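Local coordinates for protein glycoside Hydrolase (Bacteroides uniformis, PDB 5T99) that probably hydrolyses galactosidic linkages in agarose-derived sugars, as a family 2 glycoside hydrolase that binds the sugar mimic D-galacto-isofagomine, at residues P192-S197 against I290-F295; I336-G341 against D361-V366; D373-A378 against F428-Y433. All coordinates share one frame; numbering follows the deposited sequence.

In the fold
The three contacts follow one another along the chain and hold different elements, though strand 366-370 leads from contact 2 to the loop of contact 3. Contact 1 is mostly buried, although centred far from the middle of the chain, and joins the turn of hairpin 180-194/198-209 to the link into the barrel. Contacts 2 and 3 are partly buried and belong to the TIM barrel, their centres about 31 Å apart. Contact 2 pairs two helix ends, whereas contact 3 sets a loop against a helix. Chemistry differs with place: contacts 1 and 2 each combine apolar packing with a lysine ammonium bonded to a backbone carbonyl, while contact 3 is apolar, its tryptophan reaching V430 and A431 without a bond.

Contact 1. Residues P192-S197 against I290-F295; sequences PTVTKS and IRKICF
V194 packs against I290, R291 and K292 where the antiparallel beta-sandwich of family 2 hydrolases hands the chain on to the TIM barrel. V194 lies on strand 180-194; the facing residues form the link between strand 279-288 and strand 293-296.

The apolar part is made mainly by one methyl of V194. Its CG2 lies 4.0 Å from I290 CG2, the two branched side chains crossing at a slant, and also sits over the link's backbone, 3.8 Å from R291 C. Alongside, V194 CB and K292 CB are 3.9 Å apart, so the base of the lysine continues the apolar surface.

The R291 side chain leads elsewhere, its NE bonded to P407 O, which ties the link to the barrel. The backbone of K292 is hydrogen-bonded to N303, and I259 adds to the cover over V194.

The polar part is a single bond from the lysine end. K292 CG lies between the backbone N and the carbonyl carbon (chi1 62°), which carries the chain past V194 CB before it bends at its last torsion. NZ then meets V194 O at 2.7 Å, almost in line with the carbonyl, with a C=O...NZ angle of 170°.

Contact 2. Residues I336-G341 against D361-V366; sequences IMKEMG and DRMGLV
K338 and L365, with CA atoms 8.6 Å apart, are the nearest backbone pair between the ends of helices 327-339 and 354-363, each closed by a Schellman motif at a glycine of positive phi, G341 and G364. These are helices of the TIM barrel: the chain runs on from them into the parallel strands 344-346 and 366-370.

One long side chain, K338, reaches from one helix end to the other. It leaves its helix extended (chi2 163°) and crosses M363 and L365 at a slant, the aliphatic part making the apolar contacts. K338 CG touches one branch of the leucine, 3.9 Å from L365 CD2. Further along, K338 CD lies 3.6 Å from M363 CE, because the methionine chain, extended up to SD, bends at its final torsion and brings its methyl onto the lysine. M363 and L365 also rest on L334, one turn back in helix 327-339, and L365 reaches I345 in the adjoining strand.

The lysine bends at its CG-CD and CD-CE bonds, both in the same sense (chi3 69°, chi4 58°), turning its ammonium to the carbonyl of M363, the residue just before G364. A positive group is probably favoured here, since the C-terminal end of a helix, with carbonyls the helix itself does not use, presents a partial negative charge. G364 O, just beyond, is met by Q262 NE2; at the end of the other helix E339 O is met by Q604 NE2. The lysine bond itself, K338 NZ to M363 O, measures 3.1 Å, with NZ near the line of the C=O bond.

Contact 3. Residues D373-A378 against F428-Y433; sequences DEWTKA and FTVAKY
The six-membered ring of the W375 indole is set obliquely against V430 and A431 on helix 427-441. V430 CG1 comes within 3.4 Å of W375 CE3, while two atoms further round the ring W375 CH2 lies 3.8 Å from A431 CB. Between the two, W375 CZ3 is 3.6 Å from A431 N, so the ring touches helix backbone as well as methyls. On the same helix, the F428 ring carries T429 CG2 over one face, offset toward its rim.

The tryptophan and valine side chains run past each other in opposite directions. V430 CG1 is anti to its backbone N (chi1 -175°), which turns this methyl to the indole, while CG2 meets T376 CG2 more loosely at 4.5 Å. The pyrrole N-H is used elsewhere: W375 NE1 bonds to I414 O, fixing the indole's rotation, and T376 OG1 bonds to E420. With an alanine in place of W375, V430 and A431 would probably face a gap and I414 O would lose this donor.

In the same loop, D373 forms a salt bridge with R161 and a hydrogen bond with N416, both in the galacto-isofagomine pocket, whereas the W375 side chain is about 13 Å from that ligand. The loop follows barrel strand 366-370; its tryptophan bridges strand 409-416 and helix 427-441, and F388 of helix 388-403 touches both T376 and V430.

Contact 1. Residues P192-S197 against I290-F295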
ATOM      1  N   PRO A 192      18.866  -1.282 -19.931  1.00 15.53           N
ATOM      2  CA  PRO A 192      19.008  -2.553 -20.660  1.00 15.68           C
ATOM      3  C   PRO A 192      20.299  -3.336 -20.404  1.00 16.04           C
ATOM      4  O   PRO A 192      20.398  -4.508 -20.814  1.00 16.04           O
ATOM      5  CB  PRO A 192      18.887  -2.138 -22.134  1.00 15.56           C
ATOM      6  CG  PRO A 192      19.130  -0.682 -22.165  1.00 15.85           C
ATOM      7  CD  PRO A 192      18.716  -0.133 -20.841  1.00 15.80           C
ATOM      8  N   THR A 193      21.281  -2.685 -19.777  1.00 16.36           N
ATOM      9  CA  THR A 193      22.458  -3.358 -19.237  1.00 16.12           C
ATOM     10  C   THR A 193      22.640  -2.927 -17.793  1.00 16.20           C
ATOM     11  O   THR A 193      22.619  -1.730 -17.504  1.00 15.93           O
ATOM     12  CB  THR A 193      23.736  -3.011 -20.029  1.00 15.81           C
ATOM     13  OG1 THR A 193      23.602  -3.432 -21.392  1.00 15.57           O
ATOM     14  CG2 THR A 193      24.950  -3.704 -19.427  1.00 15.69           C
ATOM     15  N   VAL A 194      22.800  -3.902 -16.896  1.00 16.50           N
ATOM     16  CA  VAL A 194      23.088  -3.639 -15.474  1.00 16.70           C
ATOM     17  C   VAL A 194      24.155  -4.611 -15.001  1.00 17.08           C
ATOM     18  O   VAL A 194      23.897  -5.807 -14.882  1.00 17.73           O
ATOM     19  CB  VAL A 194      21.841  -3.784 -14.579  1.00 16.71           C
ATOM     20  CG1 VAL A 194      22.209  -3.588 -13.108  1.00 17.21           C
ATOM     21  CG2 VAL A 194      20.754  -2.802 -15.002  1.00 16.43           C
ATOM     22  N   THR A 195      25.363  -4.090 -14.780  1.00 17.32           N
ATOM     23  CA  THR A 195      26.491  -4.854 -14.236  1.00 17.40           C
ATOM     24  C   THR A 195      27.162  -3.983 -13.187  1.00 17.66           C
ATOM     25  O   THR A 195      26.949  -2.779 -13.152  1.00 17.31           O
ATOM     26  CB  THR A 195      27.534  -5.249 -15.317  1.00 16.66           C
ATOM     27  OG1 THR A 195      28.228  -4.092 -15.781  1.00 16.54           O
ATOM     28  CG2 THR A 195      26.881  -5.896 -16.509  1.00 16.52           C
ATOM     29  N   LYS A 196      27.965  -4.602 -12.336  1.00 19.07           N
ATOM     30  CA  LYS A 196      28.728  -3.870 -11.323  1.00 20.11           C
ATOM     31  C   LYS A 196      29.607  -2.738 -11.897  1.00 19.77           C
ATOM     32  O   LYS A 196      29.703  -1.668 -11.300  1.00 19.77           O
ATOM     33  CB  LYS A 196      29.601  -4.833 -10.523  1.00 21.15           C
ATOM     34  CG  LYS A 196      30.303  -4.159  -9.359  1.00 22.85           C
ATOM     35  CD  LYS A 196      31.116  -5.133  -8.533  1.00 24.30           C
ATOM     36  CE  LYS A 196      31.455  -4.522  -7.180  1.00 25.93           C
ATOM     37  NZ  LYS A 196      32.840  -4.875  -6.764  1.00 27.29           N
ATOM     38  N   SER A 197      30.266  -2.998 -13.023  1.00 19.16           N
ATOM     39  CA  SER A 197      31.156  -2.024 -13.669  1.00 19.26           C
ATOM     40  C   SER A 197      30.427  -0.947 -14.433  1.00 19.27           C
ATOM     41  O   SER A 197      30.909   0.187 -14.513  1.00 19.74           O
ATOM     42  CB  SER A 197      32.075  -2.730 -14.677  1.00 19.23           C
ATOM     43  OG  SER A 197      32.918  -3.601 -13.978  1.00 20.43           O
ATOM     44  N   ILE A 290      18.459   1.583 -10.741  1.00 14.60           N
ATOM     45  CA  ILE A 290      19.254   0.755 -11.629  1.00 15.19           C
ATOM     46  C   ILE A 290      19.293  -0.678 -11.095  1.00 15.68           C
ATOM     47  O   ILE A 290      20.028  -0.998 -10.151  1.00 15.85           O
ATOM     48  CB  ILE A 290      20.678   1.329 -11.805  1.00 15.15           C
ATOM     49  CG1 ILE A 290      20.598   2.781 -12.303  1.00 15.41           C
ATOM     50  CG2 ILE A 290      21.493   0.464 -12.760  1.00 15.27           C
ATOM     51  CD1 ILE A 290      21.938   3.441 -12.609  1.00 15.37           C
ATOM     52  N   ARG A 291      18.487  -1.533 -11.711  1.00 16.47           N
ATOM     53  CA  ARG A 291      18.452  -2.952 -11.386  1.00 16.65           C
ATOM     54  C   ARG A 291      17.974  -3.706 -12.607  1.00 16.36           C
ATOM     55  O   ARG A 291      17.227  -3.153 -13.420  1.00 16.07           O
ATOM     56  CB  ARG A 291      17.564  -3.237 -10.148  1.00 17.09           C
ATOM     57  CG  ARG A 291      16.072  -3.517 -10.378  1.00 17.23           C
ATOM     58  CD  ARG A 291      15.323  -2.275 -10.782  1.00 17.35           C
ATOM     59  NE  ARG A 291      13.910  -2.534 -11.099  1.00 17.75           N
ATOM     60  CZ  ARG A 291      13.422  -2.863 -12.306  1.00 17.64           C
ATOM     61  NH1 ARG A 291      12.113  -3.033 -12.449  1.00 17.22           N
ATOM     62  NH2 ARG A 291      14.213  -3.027 -13.373  1.00 17.98           N
ATOM     63  N   LYS A 292      18.435  -4.946 -12.734  1.00 16.41           N
ATOM     64  CA  LYS A 292      17.954  -5.857 -13.766  1.00 17.41           C
ATOM     65  C   LYS A 292      17.028  -6.899 -13.141  1.00 17.67           C
ATOM     66  O   LYS A 292      17.185  -7.280 -11.964  1.00 17.40           O
ATOM     67  CB  LYS A 292      19.098  -6.540 -14.539  1.00 17.54           C
ATOM     68  CG  LYS A 292      20.028  -7.433 -13.727  1.00 17.66           C
ATOM     69  CD  LYS A 292      21.214  -7.891 -14.572  1.00 17.90           C
ATOM     70  CE  LYS A 292      22.248  -8.682 -13.775  1.00 17.57           C
ATOM     71  NZ  LYS A 292      23.644  -8.468 -14.255  1.00 17.46           N
ATOM     72  N   ILE A 293      16.039  -7.314 -13.928  1.00 18.08           N
ATOM     73  CA  ILE A 293      15.139  -8.388 -13.537  1.00 18.91           C
ATOM     74  C   ILE A 293      15.045  -9.399 -14.661  1.00 19.90           C
ATOM     75  O   ILE A 293      15.223  -9.083 -15.827  1.00 19.57           O
ATOM     76  CB  ILE A 293      13.732  -7.894 -13.122  1.00 18.50           C
ATOM     77  CG1 ILE A 293      13.080  -7.042 -14.219  1.00 18.19           C
ATOM     78  CG2 ILE A 293      13.809  -7.142 -11.798  1.00 18.53           C
ATOM     79  CD1 ILE A 293      11.574  -7.003 -14.129  1.00 18.13           C
ATOM     80  N   CYS A 294      14.745 -10.622 -14.282  1.00 22.41           N
ATOM     81  CA  CYS A 294      14.779 -11.740 -15.203  1.00 24.14           C
ATOM     82  C   CYS A 294      13.952 -12.857 -14.577  1.00 22.67           C
ATOM     83  O   CYS A 294      13.896 -12.973 -13.360  1.00 22.41           O
ATOM     84  CB  CYS A 294      16.238 -12.178 -15.403  1.00 26.52           C
ATOM     85  SG  CYS A 294      16.498 -13.189 -16.860  1.00 35.54           S
ATOM     86  N   PHE A 295      13.292 -13.663 -15.399  1.00 21.88           N
ATOM     87  CA  PHE A 295      12.564 -14.816 -14.891  1.00 21.12           C
ATOM     88  C   PHE A 295      12.697 -15.979 -15.873  1.00 21.24           C
ATOM     89  O   PHE A 295      12.834 -15.782 -17.086  1.00 21.06           O
ATOM     90  CB  PHE A 295      11.087 -14.459 -14.644  1.00 20.27           C
ATOM     91  CG  PHE A 295      10.311 -14.252 -15.905  1.00 19.68           C
ATOM     92  CD1 PHE A 295       9.644 -15.312 -16.507  1.00 19.27           C
ATOM     93  CD2 PHE A 295      10.303 -13.013 -16.532  1.00 19.47           C
ATOM     94  CE1 PHE A 295       8.963 -15.128 -17.708  1.00 19.30           C
ATOM     95  CE2 PHE A 295       9.616 -12.823 -17.726  1.00 19.18           C
ATOM     96  CZ  PHE A 295       8.945 -13.883 -18.311  1.00 19.01           C
TER

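Contact 2. Residues I336-G341 against D361-V366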
ATOM      1  N   ILE A 336       6.515  -1.596   9.073  1.00 17.00           N
ATOM      2  CA  ILE A 336       6.024  -2.703   9.904  1.00 17.27           C
ATOM      3  C   ILE A 336       6.075  -4.006   9.106  1.00 17.25           C
ATOM      4  O   ILE A 336       6.559  -5.023   9.607  1.00 16.71           O
ATOM      5  CB  ILE A 336       4.633  -2.385  10.512  1.00 17.25           C
ATOM      6  CG1 ILE A 336       4.801  -1.331  11.622  1.00 17.21           C
ATOM      7  CG2 ILE A 336       3.958  -3.627  11.076  1.00 17.09           C
ATOM      8  CD1 ILE A 336       3.516  -0.645  12.036  1.00 17.60           C
ATOM      9  N   MET A 337       5.639  -3.964   7.853  1.00 17.64           N
ATOM     10  CA  MET A 337       5.793  -5.131   6.974  1.00 17.89           C
ATOM     11  C   MET A 337       7.272  -5.562   6.814  1.00 18.28           C
ATOM     12  O   MET A 337       7.572  -6.760   6.914  1.00 18.25           O
ATOM     13  CB  MET A 337       5.103  -4.898   5.626  1.00 17.40           C
ATOM     14  CG  MET A 337       3.585  -4.801   5.717  1.00 17.38           C
ATOM     15  SD  MET A 337       2.784  -6.365   6.162  1.00 17.35           S
ATOM     16  CE  MET A 337       2.621  -6.195   7.939  1.00 17.77           C
ATOM     17  N   LYS A 338       8.197  -4.617   6.641  1.00 18.80           N
ATOM     18  CA  LYS A 338       9.632  -4.985   6.555  1.00 20.12           C
ATOM     19  C   LYS A 338      10.170  -5.641   7.846  1.00 21.31           C
ATOM     20  O   LYS A 338      11.037  -6.516   7.773  1.00 20.92           O
ATOM     21  CB  LYS A 338      10.513  -3.804   6.124  1.00 20.28           C
ATOM     22  CG  LYS A 338      10.488  -3.575   4.620  1.00 21.01           C
ATOM     23  CD  LYS A 338      10.990  -2.194   4.202  1.00 21.86           C
ATOM     24  CE  LYS A 338      12.491  -1.992   4.427  1.00 21.92           C
ATOM     25  NZ  LYS A 338      13.311  -2.993   3.718  1.00 21.39           N
ATOM     26  N   GLU A 339       9.626  -5.253   9.004  1.00 22.42           N
ATOM     27  CA  GLU A 339       9.968  -5.896  10.284  1.00 23.49           C
ATOM     28  C   GLU A 339       9.504  -7.350  10.356  1.00 22.52           C
ATOM     29  O   GLU A 339      10.155  -8.183  10.989  1.00 23.32           O
ATOM     30  CB  GLU A 339       9.424  -5.085  11.475  1.00 25.61           C
ATOM     31  CG  GLU A 339      10.271  -3.850  11.779  1.00 27.90           C
ATOM     32  CD  GLU A 339       9.597  -2.856  12.711  1.00 31.42           C
ATOM     33  OE1 GLU A 339       8.714  -3.245  13.521  1.00 33.64           O
ATOM     34  OE2 GLU A 339       9.965  -1.659  12.629  1.00 36.46           O
ATOM     35  N   MET A 340       8.392  -7.649   9.690  1.00 21.17           N
ATOM     36  CA  MET A 340       7.900  -9.033   9.546  1.00 20.02           C
ATOM     37  C   MET A 340       8.740  -9.906   8.588  1.00 19.38           C
ATOM     38  O   MET A 340       8.555 -11.115   8.564  1.00 18.71           O
ATOM     39  CB  MET A 340       6.430  -9.022   9.071  1.00 19.23           C
ATOM     40  CG  MET A 340       5.628 -10.253   9.464  1.00 18.92           C
ATOM     41  SD  MET A 340       3.849 -10.053   9.249  1.00 18.23           S
ATOM     42  CE  MET A 340       3.736 -10.442   7.501  1.00 18.70           C
ATOM     43  N   GLY A 341       9.638  -9.305   7.794  1.00 18.95           N
ATOM     44  CA  GLY A 341      10.418 -10.032   6.782  1.00 18.55           C
ATOM     45  C   GLY A 341       9.843  -9.917   5.374  1.00 18.69           C
ATOM     46  O   GLY A 341      10.254 -10.655   4.467  1.00 18.10           O
ATOM     47  N   ASP A 361       9.907   1.982  -3.840  1.00 16.48           N
ATOM     48  CA  ASP A 361      11.198   2.312  -4.469  1.00 16.80           C
ATOM     49  C   ASP A 361      12.268   2.620  -3.402  1.00 16.98           C
ATOM     50  O   ASP A 361      13.328   1.978  -3.370  1.00 15.68           O
ATOM     51  CB  ASP A 361      11.084   3.532  -5.403  1.00 17.01           C
ATOM     52  CG  ASP A 361      10.232   3.283  -6.647  1.00 16.97           C
ATOM     53  OD1 ASP A 361       9.975   2.127  -7.012  1.00 16.68           O
ATOM     54  OD2 ASP A 361       9.830   4.284  -7.286  1.00 16.57           O
ATOM     55  N   ARG A 362      11.966   3.597  -2.543  0.50 17.37           N
ATOM     56  CA  ARG A 362      12.872   4.037  -1.470  0.50 17.82           C
ATOM     57  C   ARG A 362      13.202   2.968  -0.428  0.50 17.66           C
ATOM     58  O   ARG A 362      14.286   2.989   0.141  0.50 17.60           O
ATOM     59  CB  ARG A 362      12.303   5.266  -0.754  0.50 18.31           C
ATOM     60  CG  ARG A 362      13.004   6.558  -1.124  0.50 18.98           C
ATOM     61  CD  ARG A 362      12.235   7.803  -0.694  0.50 19.58           C
ATOM     62  NE  ARG A 362      11.472   7.643   0.545  0.50 20.08           N
ATOM     63  CZ  ARG A 362      11.980   7.730   1.771  0.50 20.58           C
ATOM     64  NH1 ARG A 362      11.185   7.573   2.820  0.50 20.46           N
ATOM     65  NH2 ARG A 362      13.278   7.957   1.949  0.50 20.89           N
ATOM     66  N   MET A 363      12.274   2.044  -0.188  1.00 17.53           N
ATOM     67  CA  MET A 363      12.427   1.005   0.855  1.00 17.56           C
ATOM     68  C   MET A 363      12.826  -0.386   0.325  1.00 17.25           C
ATOM     69  O   MET A 363      12.911  -1.347   1.097  1.00 16.14           O
ATOM     70  CB  MET A 363      11.136   0.925   1.685  1.00 18.32           C
ATOM     71  CG  MET A 363      10.864   2.187   2.506  1.00 18.81           C
ATOM     72  SD  MET A 363       9.188   2.293   3.170  1.00 20.18           S
ATOM     73  CE  MET A 363       9.267   0.988   4.386  1.00 20.12           C
ATOM     74  N   GLY A 364      13.050  -0.496  -0.988  1.00 17.04           N
ATOM     75  CA  GLY A 364      13.593  -1.707  -1.582  1.00 16.63           C
ATOM     76  C   GLY A 364      12.645  -2.878  -1.708  1.00 16.28           C
ATOM     77  O   GLY A 364      13.088  -4.024  -1.738  1.00 17.08           O
ATOM     78  N   LEU A 365      11.355  -2.603  -1.813  1.00 15.71           N
ATOM     79  CA  LEU A 365      10.352  -3.653  -1.953  1.00 15.80           C
ATOM     80  C   LEU A 365       9.990  -3.855  -3.420  1.00 15.74           C
ATOM     81  O   LEU A 365       9.840  -2.885  -4.155  1.00 16.15           O
ATOM     82  CB  LEU A 365       9.088  -3.269  -1.189  1.00 15.94           C
ATOM     83  CG  LEU A 365       9.215  -3.135   0.329  1.00 15.99           C
ATOM     84  CD1 LEU A 365       7.947  -2.497   0.883  1.00 16.34           C
ATOM     85  CD2 LEU A 365       9.468  -4.483   0.996  1.00 15.82           C
ATOM     86  N   VAL A 366       9.822  -5.109  -3.842  1.00 15.16           N
ATOM     87  CA  VAL A 366       9.381  -5.392  -5.205  1.00 14.37           C
ATOM     88  C   VAL A 366       7.864  -5.435  -5.217  1.00 14.36           C
ATOM     89  O   VAL A 366       7.249  -5.852  -4.234  1.00 14.93           O
ATOM     90  CB  VAL A 366      10.050  -6.642  -5.822  1.00 14.22           C
ATOM     91  CG1 VAL A 366      11.537  -6.373  -5.996  1.00 14.19           C
ATOM     92  CG2 VAL A 366       9.831  -7.914  -5.009  1.00 14.04           C
TER

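Contact 3. Residues D373-A378 against F428-Y433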
ATOM      1  N   ASP A 373     -10.026  -5.897 -10.784  1.00 17.25           N
ATOM      2  CA  ASP A 373     -10.625  -7.002 -10.018  1.00 17.96           C
ATOM      3  C   ASP A 373     -11.679  -7.782 -10.818  1.00 18.40           C
ATOM      4  O   ASP A 373     -12.038  -8.901 -10.440  1.00 19.37           O
ATOM      5  CB  ASP A 373     -11.231  -6.465  -8.717  1.00 17.89           C
ATOM      6  CG  ASP A 373     -11.817  -7.554  -7.848  1.00 17.85           C
ATOM      7  OD1 ASP A 373     -11.084  -8.515  -7.512  1.00 17.13           O
ATOM      8  OD2 ASP A 373     -13.017  -7.450  -7.504  1.00 18.19           O
ATOM      9  N   GLU A 374     -12.181  -7.203 -11.904  1.00 18.77           N
ATOM     10  CA  GLU A 374     -13.061  -7.933 -12.840  1.00 19.33           C
ATOM     11  C   GLU A 374     -12.901  -7.371 -14.252  1.00 18.75           C
ATOM     12  O   GLU A 374     -12.465  -6.237 -14.413  1.00 17.95           O
ATOM     13  CB  GLU A 374     -14.528  -7.854 -12.386  1.00 19.49           C
ATOM     14  CG  GLU A 374     -15.102  -6.446 -12.356  1.00 19.83           C
ATOM     15  CD  GLU A 374     -16.540  -6.391 -11.859  1.00 19.82           C
ATOM     16  OE1 GLU A 374     -16.826  -6.936 -10.786  1.00 20.38           O
ATOM     17  OE2 GLU A 374     -17.385  -5.779 -12.530  1.00 19.89           O
ATOM     18  N   TRP A 375     -13.251  -8.165 -15.264  1.00 18.20           N
ATOM     19  CA  TRP A 375     -13.075  -7.744 -16.650  1.00 18.08           C
ATOM     20  C   TRP A 375     -14.423  -7.484 -17.303  1.00 18.65           C
ATOM     21  O   TRP A 375     -15.017  -6.460 -17.010  1.00 17.04           O
ATOM     22  CB  TRP A 375     -12.223  -8.742 -17.434  1.00 17.54           C
ATOM     23  CG  TRP A 375     -10.824  -8.890 -16.951  1.00 16.95           C
ATOM     24  CD1 TRP A 375     -10.120  -8.031 -16.153  1.00 16.75           C
ATOM     25  CD2 TRP A 375      -9.935  -9.966 -17.269  1.00 17.06           C
ATOM     26  NE1 TRP A 375      -8.854  -8.515 -15.940  1.00 16.86           N
ATOM     27  CE2 TRP A 375      -8.709  -9.699 -16.615  1.00 16.87           C
ATOM     28  CE3 TRP A 375     -10.054 -11.132 -18.044  1.00 16.73           C
ATOM     29  CZ2 TRP A 375      -7.616 -10.556 -16.703  1.00 16.72           C
ATOM     30  CZ3 TRP A 375      -8.967 -11.977 -18.139  1.00 16.69           C
ATOM     31  CH2 TRP A 375      -7.758 -11.685 -17.468  1.00 17.04           C
ATOM     32  N   THR A 376     -14.904  -8.380 -18.176  1.00 20.03           N
ATOM     33  CA  THR A 376     -16.214  -8.202 -18.823  1.00 20.92           C
ATOM     34  C   THR A 376     -17.342  -8.795 -17.992  1.00 21.96           C
ATOM     35  O   THR A 376     -18.472  -8.359 -18.134  1.00 22.82           O
ATOM     36  CB  THR A 376     -16.279  -8.809 -20.248  1.00 20.39           C
ATOM     37  OG1 THR A 376     -16.294 -10.245 -20.185  1.00 19.85           O
ATOM     38  CG2 THR A 376     -15.101  -8.326 -21.105  1.00 20.30           C
ATOM     39  N   LYS A 377     -17.036  -9.791 -17.157  1.00 23.85           N
ATOM     40  CA  LYS A 377     -18.036 -10.484 -16.321  1.00 25.39           C
ATOM     41  C   LYS A 377     -18.050  -9.897 -14.903  1.00 25.27           C
ATOM     42  O   LYS A 377     -17.005  -9.810 -14.251  1.00 23.32           O
ATOM     43  CB  LYS A 377     -17.722 -11.981 -16.221  1.00 26.63           C
ATOM     44  CG  LYS A 377     -17.800 -12.768 -17.523  1.00 27.52           C
ATOM     45  CD  LYS A 377     -19.237 -13.086 -17.928  1.00 29.34           C
ATOM     46  CE  LYS A 377     -19.401 -14.506 -18.488  1.00 29.39           C
ATOM     47  NZ  LYS A 377     -18.887 -14.617 -19.876  1.00 29.11           N
ATOM     48  N   ALA A 378     -19.247  -9.541 -14.432  1.00 25.80           N
ATOM     49  CA  ALA A 378     -19.451  -8.862 -13.138  1.00 25.47           C
ATOM     50  C   ALA A 378     -19.269  -9.767 -11.923  1.00 24.93           C
ATOM     51  O   ALA A 378     -19.827 -10.856 -11.873  1.00 23.61           O
ATOM     52  CB  ALA A 378     -20.851  -8.263 -13.094  1.00 25.71           C
ATOM     53  N   PHE A 428      -9.734 -16.905 -22.339  1.00 13.83           N
ATOM     54  CA  PHE A 428      -8.325 -16.643 -22.676  1.00 13.33           C
ATOM     55  C   PHE A 428      -8.100 -15.400 -23.562  1.00 13.24           C
ATOM     56  O   PHE A 428      -7.048 -14.766 -23.475  1.00 13.45           O
ATOM     57  CB  PHE A 428      -7.637 -17.892 -23.296  1.00 12.88           C
ATOM     58  CG  PHE A 428      -7.855 -18.049 -24.782  1.00 12.64           C
ATOM     59  CD1 PHE A 428      -6.872 -17.652 -25.687  1.00 12.61           C
ATOM     60  CD2 PHE A 428      -9.051 -18.552 -25.287  1.00 12.57           C
ATOM     61  CE1 PHE A 428      -7.064 -17.778 -27.055  1.00 12.36           C
ATOM     62  CE2 PHE A 428      -9.251 -18.670 -26.658  1.00 12.55           C
ATOM     63  CZ  PHE A 428      -8.254 -18.290 -27.540  1.00 12.54           C
ATOM     64  N   THR A 429      -9.075 -15.047 -24.397  1.00 13.37           N
ATOM     65  CA  THR A 429      -8.924 -13.911 -25.327  1.00 13.55           C
ATOM     66  C   THR A 429      -8.850 -12.559 -24.623  1.00 13.70           C
ATOM     67  O   THR A 429      -8.130 -11.660 -25.070  1.00 14.07           O
ATOM     68  CB  THR A 429     -10.041 -13.875 -26.395  1.00 13.35           C
ATOM     69  OG1 THR A 429     -11.299 -13.568 -25.782  1.00 13.42           O
ATOM     70  CG2 THR A 429     -10.126 -15.228 -27.133  1.00 13.33           C
ATOM     71  N   VAL A 430      -9.573 -12.427 -23.516  1.00 13.81           N
ATOM     72  CA  VAL A 430      -9.557 -11.197 -22.733  1.00 13.87           C
ATOM     73  C   VAL A 430      -8.205 -11.110 -22.015  1.00 14.33           C
ATOM     74  O   VAL A 430      -7.591 -10.044 -21.984  1.00 14.56           O
ATOM     75  CB  VAL A 430     -10.756 -11.105 -21.751  1.00 13.77           C
ATOM     76  CG1 VAL A 430     -10.769  -9.759 -21.038  1.00 13.90           C
ATOM     77  CG2 VAL A 430     -12.082 -11.297 -22.480  1.00 13.31           C
ATOM     78  N   ALA A 431      -7.717 -12.233 -21.485  1.00 14.46           N
ATOM     79  CA  ALA A 431      -6.381 -12.275 -20.901  1.00 14.95           C
ATOM     80  C   ALA A 431      -5.278 -11.898 -21.911  1.00 15.35           C
ATOM     81  O   ALA A 431      -4.384 -11.101 -21.597  1.00 14.94           O
ATOM     82  CB  ALA A 431      -6.100 -13.646 -20.319  1.00 15.17           C
ATOM     83  N   LYS A 432      -5.327 -12.488 -23.106  1.00 15.54           N
ATOM     84  CA  LYS A 432      -4.361 -12.145 -24.163  1.00 15.95           C
ATOM     85  C   LYS A 432      -4.389 -10.634 -24.492  1.00 16.04           C
ATOM     86  O   LYS A 432      -3.348  -9.983 -24.566  1.00 15.78           O
ATOM     87  CB  LYS A 432      -4.629 -12.965 -25.425  1.00 15.93           C
ATOM     88  CG  LYS A 432      -3.544 -12.852 -26.487  1.00 16.02           C
ATOM     89  CD  LYS A 432      -3.933 -13.594 -27.749  1.00 15.95           C
ATOM     90  CE  LYS A 432      -2.855 -13.499 -28.810  1.00 15.95           C
ATOM     91  NZ  LYS A 432      -2.657 -12.094 -29.282  1.00 16.09           N
ATOM     92  N   TYR A 433      -5.594 -10.105 -24.662  1.00 16.23           N
ATOM     93  CA  TYR A 433      -5.815  -8.695 -24.959  1.00 16.49           C
ATOM     94  C   TYR A 433      -5.072  -7.777 -23.984  1.00 16.39           C
ATOM     95  O   TYR A 433      -4.366  -6.853 -24.409  1.00 16.74           O
ATOM     96  CB  TYR A 433      -7.335  -8.423 -24.978  1.00 16.88           C
ATOM     97  CG  TYR A 433      -7.762  -6.984 -24.889  1.00 17.40           C
ATOM     98  CD1 TYR A 433      -7.524  -6.093 -25.931  1.00 18.40           C
ATOM     99  CD2 TYR A 433      -8.427  -6.512 -23.768  1.00 18.18           C
ATOM    100  CE1 TYR A 433      -7.935  -4.761 -25.851  1.00 18.63           C
ATOM    101  CE2 TYR A 433      -8.837  -5.189 -23.677  1.00 18.65           C
ATOM    102  CZ  TYR A 433      -8.587  -4.319 -24.715  1.00 18.81           C
ATOM    103  OH  TYR A 433      -9.016  -3.012 -24.608  1.00 20.11           O
TER